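Local coordinates for protein aerobactin synthase IucA (Klebsiella pneumoniae subsp. pneumoniae, PDB 5JM8) that takes part in making the siderophore aerobactin as an ATP-dependent synthetase, probably activating a carboxylate of citrate for coupling to a hydroxamate-bearing lysine, at residues F182-T187 against G247-L252; Q188-S193 against G332-H337; H399-A404 against D438-L443. All coordinates share one frame; numbering follows the deposited sequence.

Contact 1. Residues F182-T187 against G247-L252; sequences FAVNKT and GLIKDL
Phe182 and Asp251 project from the same face of an antiparallel strand pair, the carboxylate meeting the edge of the ring. Asp251 OD1 lies near the ring plane, 3.4 Å from Phe182 CE1, with carboxylate and ring planes 69° apart. The same oxygen accepts from Gly253 N, while OD2 forms a salt bridge with Arg180. Farther along this face, Ile249 crosses the phenyl group obliquely, its CG2 4.0 Å from Phe182 CD2, and its CG1 packs against Val184 CG2; helix 238-246 covers Ile249. On the other face, the CB atoms of Ala183 and Lys250 lie 4.0 Å apart, and the extended lysine chain carries NZ off to a salt bridge with Glu216. At the turn, Asn185 CG is anti to its backbone N (chi1 -173°). Leu248 CD2 crosses obliquely against CB and the amide nitrogen, 3.3 Å from Asn185 ND2, while OD1 closes an Asx turn by accepting from Thr187 N. Ala183 and Lys250 exchange two backbone bonds; Asn185 N to Leu248 O adds a third. The aspartate oxygen thus lies where the ring hydrogens are probably slightly positive, Arg180 pairs with its other oxygen, and the opposite face carries an ion-paired lysine.

Contact 2. Residues Q188-S193 against G332-H337; sequences QIAGES and GLRDLH
The strands at 189-193 and from Gly332 on run antiparallel but splayed, 141° between their directions, with Ile189 and Leu333 as the non-hydrogen-bonded pair and Ala190 and Gly332 as the hydrogen-bonded one, in which Gly332 N reaches Ala190 O at 2.6 Å, nearly along the C=O axis, and Ala190 N gives to Gly332 O at 3.0 Å. Arg334, whose N also bonds Gln188 O from above the carbonyl plane, holds CG in the crowded position between its backbone N and carbonyl carbon (chi1 47°), and a bend at chi3 folds the chain back over the other strand. Ala190 CB consequently sits against one face of the guanidinium, toward the rim, 3.3 Å from Arg334 NH2, while Arg334 NH1 comes within 3.1 Å of Ile189 O. Gln188 CG is anti to its carbonyl carbon (chi1 -61°), and a bend at chi2 brings the amide to the residues after the strand. There Gln188 NE2 donates to Asp335 O at 2.7 Å, a partner in the amide plane although the donor sits well above the carbonyl plane; NE2 is also 2.4 Å from Arg334 O. Ile189 and Leu333 share the face turned to Val184 of strand 177-185. The buried glutamine amide is therefore tied to main chain, and the arginine's positive charge lies close to a backbone carbonyl, which it probably polarises.

Contact 3. Residues H399-A404 against D438-L443; sequences HAWVDA and DLPVGL
Helix 394-420 packs here on the start of strand 440-445, at a classic beta bulge in which Val441 and Gly442 both face Gln434 of strand 431-435. The aromatic contact is of the CH-pi kind: Pro440 CD stands 3.7 Å from the centroid of the five-membered ring of Trp401, only 13° off the ring normal. Pro440 CG follows over the indole's fused bond, 3.7 Å from Trp401 CE2, with the two side chains crossing at about a right angle. Trp401 CG is anti to its backbone N (chi1 -162°), which sends the indole along the helix flank to meet the proline; Val383 and Leu379 of helix 378-390 also touch it. The aliphatic contact centres on the small Ala404, whose CB points toward the strand and meets both Leu439 CD1 and Pro440 CD at 3.9 Å. Leu439 CD1 also rests against Ala400 O, one turn earlier on the helix, and Leu439 further packs on Thr321 of a third subunit, another copy of the protein. The polar approach is made by main chain: the Asp438 carboxylate turns to Gln360 and Arg385, whereas its carbonyl oxygen comes in at the indole edge, near the ring plane, with Asp438 O 3.2 Å from Trp401 CD1.

Contacts 1 and 2 adjoin, their centres 11 Å apart. Their first segments lie on strands 177-185 and 189-193, which pair with strands 249-255 and 329-334 of two different antiparallel sheets. Because 177-185 and 189-193 are consecutive, residues 186-188 link the two sheets; the segments also alternate along the sequence. Val184 touches Ile189 and Leu333 where the sheets meet, and helix 238-246 touches both contacts. Contact 3 comes later in the chain, its centre 48 Å from contact 1 and 44 Å from contact 2, joining helix 394-420 to a mixed sheet. Contacts 1 and 2 thus form one continuous region, whereas contact 3 belongs to a separate part, with the Trp401 side chain about 14 Å from bound ATP.

Contact 1. Residues F182-T187 against G247-L252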
ATOM      1  N   PHE A 182     -31.537  -4.486   7.015  1.00 34.75           N
ATOM      2  CA  PHE A 182     -32.977  -4.274   6.896  1.00 32.07           C
ATOM      3  C   PHE A 182     -33.276  -2.836   6.500  1.00 30.40           C
ATOM      4  O   PHE A 182     -32.678  -1.903   7.037  1.00 28.93           O
ATOM      5  CB  PHE A 182     -33.703  -4.572   8.213  1.00 32.60           C
ATOM      6  CG  PHE A 182     -33.714  -6.025   8.608  1.00 33.53           C
ATOM      7  CD1 PHE A 182     -33.229  -7.013   7.765  1.00 33.05           C
ATOM      8  CD2 PHE A 182     -34.228  -6.398   9.837  1.00 33.88           C
ATOM      9  CE1 PHE A 182     -33.250  -8.341   8.147  1.00 31.79           C
ATOM     10  CE2 PHE A 182     -34.250  -7.723  10.224  1.00 31.45           C
ATOM     11  CZ  PHE A 182     -33.763  -8.695   9.379  1.00 30.29           C
ATOM     12  N   ALA A 183     -34.207  -2.657   5.569  1.00 29.68           N
ATOM     13  CA  ALA A 183     -34.805  -1.348   5.348  1.00 28.90           C
ATOM     14  C   ALA A 183     -35.962  -1.214   6.328  1.00 30.79           C
ATOM     15  O   ALA A 183     -36.892  -2.020   6.307  1.00 32.46           O
ATOM     16  CB  ALA A 183     -35.273  -1.187   3.916  1.00 27.05           C
ATOM     17  N   VAL A 184     -35.886  -0.208   7.194  1.00 30.64           N
ATOM     18  CA  VAL A 184     -36.819  -0.074   8.307  1.00 32.68           C
ATOM     19  C   VAL A 184     -37.427   1.324   8.376  1.00 37.88           C
ATOM     20  O   VAL A 184     -36.717   2.322   8.253  1.00 44.40           O
ATOM     21  CB  VAL A 184     -36.120  -0.375   9.650  1.00 31.88           C
ATOM     22  CG1 VAL A 184     -37.109  -0.293  10.804  1.00 31.82           C
ATOM     23  CG2 VAL A 184     -35.454  -1.741   9.611  1.00 32.57           C
ATOM     24  N   ASN A 185     -38.739   1.388   8.579  1.00 37.12           N
ATOM     25  CA  ASN A 185     -39.409   2.668   8.779  1.00 37.68           C
ATOM     26  C   ASN A 185     -38.949   3.277  10.100  1.00 36.71           C
ATOM     27  O   ASN A 185     -38.871   2.587  11.116  1.00 34.91           O
ATOM     28  CB  ASN A 185     -40.934   2.496   8.759  1.00 40.21           C
ATOM     29  CG  ASN A 185     -41.679   3.826   8.799  1.00 44.34           C
ATOM     30  OD1 ASN A 185     -41.245   4.781   9.439  1.00 47.26           O
ATOM     31  ND2 ASN A 185     -42.815   3.885   8.116  1.00 44.61           N
ATOM     32  N   LYS A 186     -38.654   4.574  10.078  1.00 36.60           N
ATOM     33  CA  LYS A 186     -38.102   5.271  11.237  1.00 36.10           C
ATOM     34  C   LYS A 186     -38.986   5.162  12.477  1.00 42.04           C
ATOM     35  O   LYS A 186     -38.505   5.294  13.604  1.00 42.77           O
ATOM     36  CB  LYS A 186     -37.878   6.743  10.901  1.00 33.50           C
ATOM     37  CG  LYS A 186     -39.144   7.503  10.540  1.00 33.51           C
ATOM     38  CD  LYS A 186     -38.820   8.943  10.184  1.00 34.40           C
ATOM     39  CE  LYS A 186     -40.063   9.725   9.809  1.00 39.10           C
ATOM     40  NZ  LYS A 186     -39.732  11.123   9.428  1.00 41.43           N
ATOM     41  N   THR A 187     -40.276   4.918  12.267  1.00 42.97           N
ATOM     42  CA  THR A 187     -41.213   4.742  13.374  1.00 42.91           C
ATOM     43  C   THR A 187     -40.927   3.466  14.154  1.00 43.39           C
ATOM     44  O   THR A 187     -41.516   3.241  15.212  1.00 46.09           O
ATOM     45  CB  THR A 187     -42.676   4.685  12.890  1.00 43.03           C
ATOM     46  OG1 THR A 187     -42.863   3.530  12.062  1.00 43.20           O
ATOM     47  CG2 THR A 187     -43.045   5.938  12.106  1.00 43.18           C
ATOM     48  N   GLY A 247     -45.098  -3.905   6.244  1.00 38.64           N
ATOM     49  CA  GLY A 247     -44.253  -3.241   5.268  1.00 39.73           C
ATOM     50  C   GLY A 247     -43.255  -2.287   5.899  1.00 44.52           C
ATOM     51  O   GLY A 247     -42.560  -1.553   5.196  1.00 48.75           O
ATOM     52  N   LEU A 248     -43.178  -2.303   7.227  1.00 42.56           N
ATOM     53  CA  LEU A 248     -42.272  -1.419   7.955  1.00 41.30           C
ATOM     54  C   LEU A 248     -40.862  -1.995   8.027  1.00 40.86           C
ATOM     55  O   LEU A 248     -39.930  -1.307   8.442  1.00 43.85           O
ATOM     56  CB  LEU A 248     -42.800  -1.157   9.366  1.00 41.13           C
ATOM     57  CG  LEU A 248     -44.155  -0.448   9.427  1.00 42.52           C
ATOM     58  CD1 LEU A 248     -44.663  -0.368  10.858  1.00 42.86           C
ATOM     59  CD2 LEU A 248     -44.094   0.941   8.808  1.00 44.22           C
ATOM     60  N   ILE A 249     -40.717  -3.258   7.636  1.00 38.65           N
ATOM     61  CA  ILE A 249     -39.405  -3.884   7.521  1.00 37.12           C
ATOM     62  C   ILE A 249     -39.272  -4.623   6.196  1.00 39.88           C
ATOM     63  O   ILE A 249     -40.145  -5.407   5.819  1.00 44.37           O
ATOM     64  CB  ILE A 249     -39.134  -4.870   8.678  1.00 33.89           C
ATOM     65  CG1 ILE A 249     -38.925  -4.097   9.983  1.00 35.80           C
ATOM     66  CG2 ILE A 249     -37.899  -5.736   8.374  1.00 29.97           C
ATOM     67  CD1 ILE A 249     -38.666  -4.969  11.205  1.00 36.09           C
ATOM     68  N   LYS A 250     -38.166  -4.370   5.501  1.00 35.33           N
ATOM     69  CA  LYS A 250     -37.805  -5.128   4.311  1.00 31.08           C
ATOM     70  C   LYS A 250     -36.437  -5.766   4.521  1.00 27.98           C
ATOM     71  O   LYS A 250     -35.479  -5.094   4.898  1.00 26.93           O
ATOM     72  CB  LYS A 250     -37.797  -4.237   3.067  1.00 31.10           C
ATOM     73  CG  LYS A 250     -37.413  -4.972   1.786  1.00 30.48           C
ATOM     74  CD  LYS A 250     -37.408  -4.050   0.580  1.00 30.37           C
ATOM     75  CE  LYS A 250     -37.027  -4.803  -0.688  1.00 28.91           C
ATOM     76  NZ  LYS A 250     -36.987  -3.915  -1.883  1.00 29.19           N
ATOM     77  N   ASP A 251     -36.360  -7.067   4.277  1.00 26.71           N
ATOM     78  CA  ASP A 251     -35.120  -7.813   4.432  1.00 26.56           C
ATOM     79  C   ASP A 251     -34.264  -7.722   3.168  1.00 30.31           C
ATOM     80  O   ASP A 251     -34.587  -8.327   2.145  1.00 31.95           O
ATOM     81  CB  ASP A 251     -35.435  -9.274   4.757  1.00 25.76           C
ATOM     82  CG  ASP A 251     -34.199 -10.080   5.095  1.00 31.62           C
ATOM     83  OD1 ASP A 251     -33.076  -9.539   5.016  1.00 30.59           O
ATOM     84  OD2 ASP A 251     -34.354 -11.271   5.439  1.00 24.81           O
ATOM     85  N   LEU A 252     -33.164  -6.978   3.252  1.00 31.52           N
ATOM     86  CA  LEU A 252     -32.301  -6.745   2.096  1.00 30.03           C
ATOM     87  C   LEU A 252     -31.216  -7.809   1.968  1.00 31.36           C
ATOM     88  O   LEU A 252     -30.526  -7.885   0.951  1.00 27.02           O
ATOM     89  CB  LEU A 252     -31.661  -5.357   2.187  1.00 23.60           C
ATOM     90  CG  LEU A 252     -32.633  -4.174   2.235  1.00 24.45           C
ATOM     91  CD1 LEU A 252     -31.878  -2.859   2.362  1.00 24.10           C
ATOM     92  CD2 LEU A 252     -33.529  -4.149   1.004  1.00 25.28           C
TER

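Contact 2. Residues Q188-S193 against G332-H337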
ATOM      1  N   GLN A 188     -40.038   2.630  13.621  1.00 41.92           N
ATOM      2  CA  GLN A 188     -39.661   1.385  14.282  1.00 39.59           C
ATOM      3  C   GLN A 188     -38.173   1.347  14.631  1.00 36.70           C
ATOM      4  O   GLN A 188     -37.636   0.292  14.972  1.00 32.10           O
ATOM      5  CB  GLN A 188     -40.019   0.188  13.399  1.00 38.30           C
ATOM      6  CG  GLN A 188     -41.506   0.073  13.097  1.00 37.13           C
ATOM      7  CD  GLN A 188     -42.357   0.032  14.353  1.00 34.79           C
ATOM      8  OE1 GLN A 188     -43.203   0.898  14.573  1.00 35.67           O
ATOM      9  NE2 GLN A 188     -42.138  -0.981  15.182  1.00 34.54           N
ATOM     10  N   ILE A 189     -37.520   2.503  14.550  1.00 40.16           N
ATOM     11  CA  ILE A 189     -36.105   2.621  14.890  1.00 39.55           C
ATOM     12  C   ILE A 189     -35.909   3.471  16.137  1.00 42.31           C
ATOM     13  O   ILE A 189     -36.133   4.681  16.114  1.00 46.73           O
ATOM     14  CB  ILE A 189     -35.293   3.236  13.733  1.00 36.22           C
ATOM     15  CG1 ILE A 189     -35.281   2.280  12.540  1.00 34.67           C
ATOM     16  CG2 ILE A 189     -33.862   3.532  14.179  1.00 34.53           C
ATOM     17  CD1 ILE A 189     -34.697   2.878  11.278  1.00 33.63           C
ATOM     18  N   ALA A 190     -35.481   2.826  17.218  1.00 37.33           N
ATOM     19  CA  ALA A 190     -35.132   3.520  18.452  1.00 36.18           C
ATOM     20  C   ALA A 190     -33.618   3.601  18.565  1.00 35.92           C
ATOM     21  O   ALA A 190     -32.922   2.612  18.340  1.00 37.07           O
ATOM     22  CB  ALA A 190     -35.716   2.806  19.656  1.00 35.82           C
ATOM     23  N   GLY A 191     -33.101   4.774  18.912  1.00 35.41           N
ATOM     24  CA  GLY A 191     -31.669   4.937  19.048  1.00 33.09           C
ATOM     25  C   GLY A 191     -31.260   6.313  19.527  1.00 31.39           C
ATOM     26  O   GLY A 191     -32.092   7.115  19.949  1.00 29.85           O
ATOM     27  N   GLU A 192     -29.962   6.580  19.449  1.00 27.40           N
ATOM     28  CA  GLU A 192     -29.395   7.828  19.931  1.00 26.49           C
ATOM     29  C   GLU A 192     -27.996   7.983  19.348  1.00 25.35           C
ATOM     30  O   GLU A 192     -27.334   6.987  19.059  1.00 24.42           O
ATOM     31  CB  GLU A 192     -29.363   7.835  21.459  1.00 28.28           C
ATOM     32  CG  GLU A 192     -29.164   9.199  22.090  1.00 30.25           C
ATOM     33  CD  GLU A 192     -29.162   9.137  23.609  1.00 32.37           C
ATOM     34  OE1 GLU A 192     -29.421   8.047  24.166  1.00 27.85           O
ATOM     35  OE2 GLU A 192     -28.899  10.178  24.245  1.00 34.73           O
ATOM     36  N   SER A 193     -27.548   9.221  19.158  1.00 28.67           N
ATOM     37  CA  SER A 193     -26.207   9.460  18.634  1.00 24.47           C
ATOM     38  C   SER A 193     -25.707  10.867  18.947  1.00 28.21           C
ATOM     39  O   SER A 193     -26.500  11.790  19.135  1.00 30.13           O
ATOM     40  CB  SER A 193     -26.183   9.228  17.123  1.00 24.04           C
ATOM     41  OG  SER A 193     -24.880   9.418  16.603  1.00 23.12           O
ATOM     42  N   GLY A 332     -31.786   0.281  17.818  1.00 34.13           N
ATOM     43  CA  GLY A 332     -32.479  -0.980  17.972  1.00 32.46           C
ATOM     44  C   GLY A 332     -33.823  -0.931  17.282  1.00 33.95           C
ATOM     45  O   GLY A 332     -34.252   0.124  16.812  1.00 36.86           O
ATOM     46  N   LEU A 333     -34.486  -2.079  17.214  1.00 32.55           N
ATOM     47  CA  LEU A 333     -35.820  -2.159  16.643  1.00 31.81           C
ATOM     48  C   LEU A 333     -36.853  -2.166  17.756  1.00 32.78           C
ATOM     49  O   LEU A 333     -36.624  -2.739  18.821  1.00 31.69           O
ATOM     50  CB  LEU A 333     -35.969  -3.412  15.780  1.00 30.80           C
ATOM     51  CG  LEU A 333     -35.077  -3.481  14.541  1.00 31.68           C
ATOM     52  CD1 LEU A 333     -35.203  -4.846  13.888  1.00 31.71           C
ATOM     53  CD2 LEU A 333     -35.432  -2.379  13.552  1.00 34.07           C
ATOM     54  N   ARG A 334     -37.980  -1.511  17.504  1.00 35.43           N
ATOM     55  CA  ARG A 334     -39.123  -1.564  18.406  1.00 37.27           C
ATOM     56  C   ARG A 334     -40.275  -2.282  17.707  1.00 39.96           C
ATOM     57  O   ARG A 334     -40.452  -2.141  16.496  1.00 36.79           O
ATOM     58  CB  ARG A 334     -39.538  -0.153  18.834  1.00 36.17           C
ATOM     59  CG  ARG A 334     -39.635   0.815  17.675  1.00 37.45           C
ATOM     60  CD  ARG A 334     -40.381   2.088  18.027  1.00 41.07           C
ATOM     61  NE  ARG A 334     -39.784   2.822  19.140  1.00 42.07           N
ATOM     62  CZ  ARG A 334     -38.998   3.887  19.006  1.00 38.54           C
ATOM     63  NH1 ARG A 334     -38.688   4.355  17.803  1.00 35.87           N
ATOM     64  NH2 ARG A 334     -38.514   4.490  20.083  1.00 37.02           N
ATOM     65  N   ASP A 335     -41.050  -3.061  18.460  1.00 42.96           N
ATOM     66  CA  ASP A 335     -42.186  -3.771  17.879  1.00 44.78           C
ATOM     67  C   ASP A 335     -43.291  -2.778  17.508  1.00 48.11           C
ATOM     68  O   ASP A 335     -43.109  -1.566  17.622  1.00 47.85           O
ATOM     69  CB  ASP A 335     -42.713  -4.852  18.839  1.00 43.89           C
ATOM     70  CG  ASP A 335     -43.145  -4.299  20.189  1.00 44.27           C
ATOM     71  OD1 ASP A 335     -43.488  -3.103  20.286  1.00 46.48           O
ATOM     72  OD2 ASP A 335     -43.151  -5.079  21.165  1.00 42.39           O
ATOM     73  N   LEU A 336     -44.431  -3.293  17.061  1.00 49.08           N
ATOM     74  CA  LEU A 336     -45.519  -2.442  16.592  1.00 49.91           C
ATOM     75  C   LEU A 336     -46.099  -1.579  17.710  1.00 52.43           C
ATOM     76  O   LEU A 336     -46.689  -0.530  17.450  1.00 56.05           O
ATOM     77  CB  LEU A 336     -46.621  -3.299  15.972  1.00 50.11           C
ATOM     78  CG  LEU A 336     -47.680  -2.528  15.186  1.00 52.39           C
ATOM     79  CD1 LEU A 336     -48.012  -3.271  13.904  1.00 51.48           C
ATOM     80  CD2 LEU A 336     -48.927  -2.313  16.032  1.00 56.68           C
ATOM     81  N   HIS A 337     -45.931  -2.023  18.951  1.00 53.04           N
ATOM     82  CA  HIS A 337     -46.403  -1.272  20.111  1.00 53.44           C
ATOM     83  C   HIS A 337     -45.367  -0.266  20.609  1.00 51.85           C
ATOM     84  O   HIS A 337     -45.632   0.498  21.540  1.00 53.41           O
ATOM     85  CB  HIS A 337     -46.777  -2.230  21.242  1.00 55.66           C
ATOM     86  CG  HIS A 337     -47.882  -3.176  20.887  1.00 59.72           C
ATOM     87  ND1 HIS A 337     -49.144  -2.746  20.538  1.00 60.93           N
ATOM     88  CD2 HIS A 337     -47.913  -4.528  20.829  1.00 61.77           C
ATOM     89  CE1 HIS A 337     -49.906  -3.794  20.279  1.00 62.19           C
ATOM     90  NE2 HIS A 337     -49.184  -4.887  20.447  1.00 62.89           N
TER

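Contact 3. Residues H399-A404 against D438-L443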
ATOM      1  N   HIS A 399      12.324  -5.867  30.421  1.00 13.84           N
ATOM      2  CA  HIS A 399      12.190  -4.801  31.405  1.00 14.31           C
ATOM      3  C   HIS A 399      11.665  -3.523  30.760  1.00 23.70           C
ATOM      4  O   HIS A 399      10.759  -2.876  31.290  1.00 24.68           O
ATOM      5  CB  HIS A 399      13.532  -4.529  32.079  1.00 14.50           C
ATOM      6  CG  HIS A 399      14.005  -5.647  32.954  1.00 18.79           C
ATOM      7  ND1 HIS A 399      15.304  -5.734  33.410  1.00 20.53           N
ATOM      8  CD2 HIS A 399      13.355  -6.719  33.466  1.00 21.42           C
ATOM      9  CE1 HIS A 399      15.434  -6.814  34.160  1.00 20.90           C
ATOM     10  NE2 HIS A 399      14.265  -7.429  34.210  1.00 21.61           N
ATOM     11  N   ALA A 400      12.242  -3.165  29.617  1.00 13.38           N
ATOM     12  CA  ALA A 400      11.817  -1.987  28.872  1.00 13.07           C
ATOM     13  C   ALA A 400      10.344  -2.073  28.482  1.00 13.18           C
ATOM     14  O   ALA A 400       9.613  -1.088  28.575  1.00 16.31           O
ATOM     15  CB  ALA A 400      12.677  -1.816  27.637  1.00 12.75           C
ATOM     16  N   TRP A 401       9.914  -3.250  28.041  1.00 13.89           N
ATOM     17  CA  TRP A 401       8.529  -3.450  27.635  1.00 12.94           C
ATOM     18  C   TRP A 401       7.599  -3.322  28.841  1.00 13.77           C
ATOM     19  O   TRP A 401       6.552  -2.678  28.762  1.00 14.67           O
ATOM     20  CB  TRP A 401       8.355  -4.814  26.959  1.00 12.95           C
ATOM     21  CG  TRP A 401       7.099  -4.927  26.138  1.00 12.84           C
ATOM     22  CD1 TRP A 401       6.997  -4.844  24.779  1.00 12.00           C
ATOM     23  CD2 TRP A 401       5.768  -5.138  26.627  1.00 13.05           C
ATOM     24  NE1 TRP A 401       5.686  -4.991  24.394  1.00 18.18           N
ATOM     25  CE2 TRP A 401       4.913  -5.173  25.509  1.00 14.46           C
ATOM     26  CE3 TRP A 401       5.219  -5.304  27.901  1.00 15.04           C
ATOM     27  CZ2 TRP A 401       3.537  -5.363  25.628  1.00 12.81           C
ATOM     28  CZ3 TRP A 401       3.855  -5.492  28.017  1.00 13.41           C
ATOM     29  CH2 TRP A 401       3.030  -5.521  26.888  1.00 12.73           C
ATOM     30  N   VAL A 402       7.990  -3.926  29.961  1.00 14.06           N
ATOM     31  CA  VAL A 402       7.187  -3.878  31.182  1.00 14.08           C
ATOM     32  C   VAL A 402       7.115  -2.471  31.771  1.00 16.57           C
ATOM     33  O   VAL A 402       6.063  -2.049  32.252  1.00 20.34           O
ATOM     34  CB  VAL A 402       7.738  -4.840  32.257  1.00 15.99           C
ATOM     35  CG1 VAL A 402       7.059  -4.597  33.606  1.00 17.63           C
ATOM     36  CG2 VAL A 402       7.547  -6.283  31.822  1.00 16.63           C
ATOM     37  N   ASP A 403       8.234  -1.755  31.759  1.00 13.98           N
ATOM     38  CA  ASP A 403       8.258  -0.387  32.267  1.00 14.66           C
ATOM     39  C   ASP A 403       7.361   0.528  31.443  1.00 14.69           C
ATOM     40  O   ASP A 403       6.620   1.342  31.991  1.00 17.82           O
ATOM     41  CB  ASP A 403       9.684   0.158  32.273  1.00 18.95           C
ATOM     42  CG  ASP A 403      10.590  -0.589  33.230  1.00 25.96           C
ATOM     43  OD1 ASP A 403      10.068  -1.320  34.100  1.00 31.22           O
ATOM     44  OD2 ASP A 403      11.824  -0.440  33.116  1.00 26.92           O
ATOM     45  N   ALA A 404       7.434   0.390  30.123  1.00 14.03           N
ATOM     46  CA  ALA A 404       6.615   1.193  29.223  1.00 13.98           C
ATOM     47  C   ALA A 404       5.139   0.839  29.357  1.00 16.39           C
ATOM     48  O   ALA A 404       4.271   1.689  29.163  1.00 21.60           O
ATOM     49  CB  ALA A 404       7.071   1.004  27.792  1.00 13.87           C
ATOM     50  N   ASP A 438       7.496  -2.553  18.466  1.00 11.42           N
ATOM     51  CA  ASP A 438       7.366  -3.562  19.518  1.00 12.04           C
ATOM     52  C   ASP A 438       7.515  -3.002  20.936  1.00 13.57           C
ATOM     53  O   ASP A 438       7.753  -3.758  21.879  1.00 15.70           O
ATOM     54  CB  ASP A 438       8.387  -4.683  19.294  1.00 11.65           C
ATOM     55  CG  ASP A 438       8.258  -5.317  17.922  1.00 11.51           C
ATOM     56  OD1 ASP A 438       7.283  -6.067  17.703  1.00 13.40           O
ATOM     57  OD2 ASP A 438       9.131  -5.069  17.062  1.00 12.28           O
ATOM     58  N   LEU A 439       7.355  -1.687  21.082  1.00 11.36           N
ATOM     59  CA  LEU A 439       7.392  -1.036  22.392  1.00 11.32           C
ATOM     60  C   LEU A 439       6.078  -0.302  22.643  1.00 11.67           C
ATOM     61  O   LEU A 439       5.602   0.413  21.767  1.00 15.03           O
ATOM     62  CB  LEU A 439       8.564  -0.052  22.478  1.00 13.62           C
ATOM     63  CG  LEU A 439       8.750   0.654  23.825  1.00 16.10           C
ATOM     64  CD1 LEU A 439       9.347  -0.296  24.852  1.00 13.51           C
ATOM     65  CD2 LEU A 439       9.612   1.898  23.672  1.00 19.57           C
ATOM     66  N   PRO A 440       5.484  -0.469  23.839  1.00 11.49           N
ATOM     67  CA  PRO A 440       4.257   0.289  24.113  1.00 14.63           C
ATOM     68  C   PRO A 440       4.493   1.799  24.098  1.00 18.89           C
ATOM     69  O   PRO A 440       5.350   2.292  24.834  1.00 23.71           O
ATOM     70  CB  PRO A 440       3.849  -0.183  25.515  1.00 12.05           C
ATOM     71  CG  PRO A 440       4.547  -1.479  25.711  1.00 12.00           C
ATOM     72  CD  PRO A 440       5.830  -1.369  24.953  1.00 11.74           C
ATOM     73  N   VAL A 441       3.742   2.517  23.266  1.00 15.31           N
ATOM     74  CA  VAL A 441       3.857   3.970  23.181  1.00 14.74           C
ATOM     75  C   VAL A 441       2.517   4.649  23.444  1.00 12.73           C
ATOM     76  O   VAL A 441       2.403   5.872  23.353  1.00 13.52           O
ATOM     77  CB  VAL A 441       4.386   4.414  21.797  1.00 17.72           C
ATOM     78  CG1 VAL A 441       5.791   3.888  21.577  1.00 11.88           C
ATOM     79  CG2 VAL A 441       3.463   3.938  20.689  1.00 11.89           C
ATOM     80  N   GLY A 442       1.501   3.857  23.770  1.00 12.29           N
ATOM     81  CA  GLY A 442       0.188   4.401  24.059  1.00 12.65           C
ATOM     82  C   GLY A 442      -0.838   3.347  24.427  1.00 19.11           C
ATOM     83  O   GLY A 442      -0.566   2.149  24.352  1.00 19.62           O
ATOM     84  N   LEU A 443      -2.021   3.810  24.825  1.00 16.75           N
ATOM     85  CA  LEU A 443      -3.111   2.932  25.242  1.00 15.97           C
ATOM     86  C   LEU A 443      -4.418   3.328  24.570  1.00 18.14           C
ATOM     87  O   LEU A 443      -4.718   4.512  24.416  1.00 18.64           O
ATOM     88  CB  LEU A 443      -3.280   2.970  26.766  1.00 15.25           C
ATOM     89  CG  LEU A 443      -4.555   2.335  27.340  1.00 17.99           C
ATOM     90  CD1 LEU A 443      -4.550   0.826  27.133  1.00 20.42           C
ATOM     91  CD2 LEU A 443      -4.733   2.673  28.814  1.00 15.95           C
TER